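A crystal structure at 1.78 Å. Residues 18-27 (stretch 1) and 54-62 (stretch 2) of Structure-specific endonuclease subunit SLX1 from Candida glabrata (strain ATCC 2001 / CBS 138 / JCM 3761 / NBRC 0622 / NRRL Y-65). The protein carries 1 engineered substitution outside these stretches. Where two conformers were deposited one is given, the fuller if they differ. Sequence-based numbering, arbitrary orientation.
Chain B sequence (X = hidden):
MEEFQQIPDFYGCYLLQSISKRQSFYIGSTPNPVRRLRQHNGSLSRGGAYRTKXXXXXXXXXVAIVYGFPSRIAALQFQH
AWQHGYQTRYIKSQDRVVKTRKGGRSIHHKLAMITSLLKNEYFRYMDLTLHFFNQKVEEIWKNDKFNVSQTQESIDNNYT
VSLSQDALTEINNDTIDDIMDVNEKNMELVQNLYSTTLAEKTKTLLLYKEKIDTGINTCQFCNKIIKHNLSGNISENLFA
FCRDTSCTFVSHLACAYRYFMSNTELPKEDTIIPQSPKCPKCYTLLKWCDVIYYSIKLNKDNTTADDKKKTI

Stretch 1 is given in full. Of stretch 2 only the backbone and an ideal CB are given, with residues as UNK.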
# COMPACT_ATOMS: atom_id res chain seq x y z
N SER B 18 -18.73 -15.60 3.96
CA SER B 18 -19.17 -16.63 4.91
C SER B 18 -19.10 -18.03 4.27
O SER B 18 -19.51 -18.23 3.09
CB SER B 18 -20.61 -16.31 5.38
OG SER B 18 -21.12 -17.42 6.14
N ILE B 19 -18.61 -19.01 5.02
CA ILE B 19 -18.56 -20.35 4.40
C ILE B 19 -19.93 -20.96 4.20
O ILE B 19 -20.24 -21.49 3.14
CB ILE B 19 -17.62 -21.28 5.27
CG1 ILE B 19 -16.21 -20.68 5.14
CG2 ILE B 19 -17.64 -22.75 4.78
CD1 ILE B 19 -15.25 -21.18 6.32
N SER B 20 -20.79 -20.84 5.19
CA SER B 20 -22.14 -21.40 5.08
C SER B 20 -23.08 -20.44 4.32
O SER B 20 -23.94 -20.90 3.56
CB SER B 20 -22.69 -21.71 6.49
OG SER B 20 -23.98 -22.30 6.45
N LYS B 21 -22.99 -19.13 4.59
CA LYS B 21 -23.98 -18.17 4.01
C LYS B 21 -23.25 -17.48 2.87
O LYS B 21 -22.65 -16.44 3.04
CB LYS B 21 -24.45 -17.16 5.08
CG LYS B 21 -25.30 -17.92 6.10
CD LYS B 21 -25.97 -17.06 7.20
CE LYS B 21 -27.19 -16.43 6.74
NZ LYS B 21 -28.03 -15.99 7.92
N ARG B 22 -23.29 -18.09 1.70
CA ARG B 22 -22.28 -17.73 0.72
C ARG B 22 -22.53 -16.38 0.04
O ARG B 22 -21.65 -15.92 -0.68
CB ARG B 22 -22.17 -18.81 -0.30
CG ARG B 22 -21.74 -20.08 0.48
CD ARG B 22 -21.17 -21.01 -0.43
NE ARG B 22 -19.98 -20.52 -1.12
CZ ARG B 22 -18.84 -20.14 -0.56
NH1 ARG B 22 -18.72 -20.02 0.74
NH2 ARG B 22 -17.80 -19.82 -1.33
N GLN B 23 -23.71 -15.78 0.26
CA GLN B 23 -23.94 -14.38 -0.20
C GLN B 23 -23.56 -13.35 0.85
O GLN B 23 -23.74 -12.16 0.61
CB GLN B 23 -25.42 -14.17 -0.63
CG GLN B 23 -25.76 -15.15 -1.73
CD GLN B 23 -27.24 -15.14 -2.13
OE1 GLN B 23 -27.74 -14.14 -2.59
NE2 GLN B 23 -27.92 -16.27 -1.97
N SER B 24 -23.03 -13.77 2.01
CA SER B 24 -22.58 -12.79 3.04
C SER B 24 -21.10 -12.51 2.92
O SER B 24 -20.28 -13.42 2.89
CB SER B 24 -22.86 -13.25 4.50
OG SER B 24 -24.29 -13.38 4.74
N PHE B 25 -20.79 -11.22 2.86
CA PHE B 25 -19.40 -10.74 2.75
C PHE B 25 -19.09 -9.72 3.83
O PHE B 25 -20.03 -9.08 4.39
CB PHE B 25 -19.20 -10.07 1.35
CG PHE B 25 -19.41 -11.04 0.21
CD1 PHE B 25 -18.37 -11.87 -0.19
CD2 PHE B 25 -20.65 -11.15 -0.43
CE1 PHE B 25 -18.53 -12.82 -1.21
CE2 PHE B 25 -20.83 -12.11 -1.47
CZ PHE B 25 -19.78 -12.93 -1.85
N TYR B 26 -17.80 -9.47 4.03
CA TYR B 26 -17.38 -8.49 5.01
C TYR B 26 -16.10 -7.90 4.51
O TYR B 26 -15.22 -8.65 4.07
CB TYR B 26 -17.16 -9.15 6.37
CG TYR B 26 -16.86 -8.13 7.45
CD1 TYR B 26 -15.56 -7.73 7.70
CD2 TYR B 26 -17.87 -7.62 8.25
CE1 TYR B 26 -15.27 -6.77 8.68
CE2 TYR B 26 -17.59 -6.68 9.24
CZ TYR B 26 -16.28 -6.29 9.46
OH TYR B 26 -15.97 -5.38 10.43
N ILE B 27 -15.96 -6.58 4.62
CA ILE B 27 -14.67 -5.98 4.24
C ILE B 27 -14.05 -5.25 5.43
O ILE B 27 -14.77 -4.48 6.12
CB ILE B 27 -14.89 -4.95 3.09
CG1 ILE B 27 -15.25 -5.71 1.80
CG2 ILE B 27 -13.59 -4.06 2.84
CD1 ILE B 27 -15.91 -4.75 0.74
N UNK B 54 -24.96 -17.60 17.41
CA UNK B 54 -24.48 -17.97 16.10
C UNK B 54 -25.64 -18.31 15.17
O UNK B 54 -26.55 -19.03 15.53
CB UNK B 54 -23.51 -19.15 16.20
N UNK B 55 -25.59 -17.75 13.96
CA UNK B 55 -26.65 -18.05 12.99
C UNK B 55 -26.07 -18.74 11.75
O UNK B 55 -26.77 -18.89 10.75
CB UNK B 55 -27.38 -16.77 12.59
N UNK B 56 -24.83 -19.19 11.87
CA UNK B 56 -24.09 -19.83 10.79
C UNK B 56 -23.32 -18.87 9.87
O UNK B 56 -22.67 -19.32 8.93
CB UNK B 56 -25.07 -20.65 9.94
N UNK B 57 -23.35 -17.57 10.12
CA UNK B 57 -22.50 -16.66 9.34
C UNK B 57 -21.01 -16.99 9.57
O UNK B 57 -20.23 -17.16 8.62
CB UNK B 57 -22.79 -15.21 9.72
N UNK B 58 -20.63 -17.10 10.83
CA UNK B 58 -19.31 -17.71 11.15
C UNK B 58 -19.32 -19.24 10.97
O UNK B 58 -20.31 -19.92 11.25
CB UNK B 58 -18.91 -17.37 12.59
N UNK B 59 -18.19 -19.81 10.53
CA UNK B 59 -16.95 -19.08 10.23
C UNK B 59 -16.91 -18.44 8.85
O UNK B 59 -17.56 -18.93 7.89
CB UNK B 59 -15.76 -20.03 10.36
N UNK B 60 -16.09 -17.42 8.76
CA UNK B 60 -15.81 -16.72 7.52
C UNK B 60 -14.59 -17.33 6.85
O UNK B 60 -13.63 -17.69 7.53
CB UNK B 60 -15.60 -15.23 7.77
N UNK B 61 -14.57 -17.32 5.52
CA UNK B 61 -13.33 -17.60 4.76
C UNK B 61 -12.72 -16.26 4.31
O UNK B 61 -13.44 -15.43 3.77
CB UNK B 61 -13.61 -18.50 3.56
N UNK B 62 -11.42 -16.03 4.57
CA UNK B 62 -10.81 -14.82 3.99
C UNK B 62 -10.46 -15.17 2.55
O UNK B 62 -9.56 -15.95 2.31
CB UNK B 62 -9.58 -14.36 4.77

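Position 54 has nothing of stretch 1 within 5.5 Å of its ideal CB, so the visible atoms set no preference; it is Arg 54, which makes no contact here.

At position 55 CA-to-CB points sideways, and the ideal CB lies 4.8 Å from Lys 21 NZ. A positive charge so near favours an acid, though a neutral polar group would also be tolerated. The residue is Asp 55, whose OD2 forms a long salt bridge with Lys 21 NZ at 3.5 Å. A water also joins Lys 21 NZ to the backbone Asp 55 O.

Position 56 has phi/psi of 88/1°, where a CB would be jammed against the preceding carbonyl O. This alone calls for glycine, and Gly 56 is found. Its O lies 2.9 Å from a water oxygen that accepts from Ser 20 N.

At position 57 the sideways CB is 4.5 Å from both Ser 18 OG and Lys 21 CD, so a small polar or beta-branched residue would fit. Whatever the side chain, the carbonyl is engaged: Ser 18 OG donates to Thr 57 O at 2.6 Å. The Thr 57 hydroxyl donates back to the acid, OG1 to Asp 55 OD1 at 2.7 Å, and accepts from a water that also bonds Ser 24 OG.

Position 58 points away and is little constrained; Arg 58 makes no contact.

At position 59 the ideal CB is 4.2 Å from Ile 19 CD1, inviting a compact apolar group, and the peptide bond before it is cis, which strongly favours proline. Pro 59 CG packs 3.9 Å from Ile 19 CD1, while Pro 59 O accepts from Ile 19 N at 3.1 Å.

Position 60 pairs with Ser 18 in an antiparallel, non-hydrogen-bonded bridge. Its CB points away, so a long side chain that turns back is best placed to reach stretch 1; a large aromatic or a long flexible chain would serve. Trp 60 does so with chi1 m: Tyr 26 CB sits over one face of its six-membered ring, while Ser 24 O approaches the edge, 3.5 Å from Trp 60 CZ3.

At position 61 the ideal CB is 3.7 Å from Ile 19 CG1, and the Arg 22 guanidinium lies beyond. Aliphatic carbons ending in an acid or amide would suit both. Glu 61 CB packs against Ile 19 CG1; its OE1 is 4.4 Å from Arg 22 NH2, too far for a salt bridge, but a water joins the groups.

Position 62 is out of reach and holds Met 62.

Stretch 2 54-62: RDGTRPWEM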
# COMPACT_ATOMS: atom_id res chain seq x y z
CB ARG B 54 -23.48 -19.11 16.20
CG ARG B 54 -22.25 -18.71 17.02
CD ARG B 54 -21.12 -19.68 16.81
NE ARG B 54 -19.86 -19.13 17.28
CZ ARG B 54 -18.70 -19.28 16.64
NH1 ARG B 54 -18.66 -19.96 15.51
NH2 ARG B 54 -17.60 -18.74 17.13
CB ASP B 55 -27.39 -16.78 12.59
CG ASP B 55 -26.55 -15.84 11.72
OD1 ASP B 55 -25.33 -16.00 11.54
OD2 ASP B 55 -27.16 -14.90 11.17
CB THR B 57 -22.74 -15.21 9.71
OG1 THR B 57 -24.11 -14.90 9.40
CG2 THR B 57 -21.89 -14.31 8.87
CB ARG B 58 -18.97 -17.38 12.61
CG ARG B 58 -18.86 -15.90 12.88
CD ARG B 58 -18.84 -15.82 14.42
NE ARG B 58 -18.65 -14.47 14.88
CZ ARG B 58 -19.64 -13.59 15.08
NH1 ARG B 58 -20.90 -13.92 14.78
NH2 ARG B 58 -19.35 -12.40 15.58
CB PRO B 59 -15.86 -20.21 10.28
CG PRO B 59 -16.64 -21.49 9.93
CD PRO B 59 -18.05 -21.29 10.49
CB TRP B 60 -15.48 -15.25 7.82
CG TRP B 60 -16.57 -14.45 8.42
CD1 TRP B 60 -16.76 -14.19 9.77
CD2 TRP B 60 -17.55 -13.70 7.72
NE1 TRP B 60 -17.83 -13.33 9.93
CE2 TRP B 60 -18.31 -13.00 8.68
CE3 TRP B 60 -17.86 -13.55 6.36
CZ2 TRP B 60 -19.37 -12.14 8.33
CZ3 TRP B 60 -18.91 -12.69 6.00
CH2 TRP B 60 -19.66 -12.00 6.98
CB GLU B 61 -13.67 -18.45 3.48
CG GLU B 61 -12.43 -18.74 2.61
CD GLU B 61 -12.81 -19.34 1.25
OE1 GLU B 61 -14.01 -19.37 0.90
OE2 GLU B 61 -11.88 -19.80 0.53
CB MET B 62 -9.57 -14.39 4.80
CG MET B 62 -8.97 -13.06 4.21
SD MET B 62 -7.58 -12.49 5.24
CE MET B 62 -8.46 -12.01 6.72
O HOH W 1 -20.14 -20.23 7.90
O HOH W 2 -29.07 -18.15 9.73
O HOH W 3 -15.18 -18.81 -1.51
O HOH W 4 -16.60 -19.02 1.71
O HOH W 5 -24.85 -13.21 7.40
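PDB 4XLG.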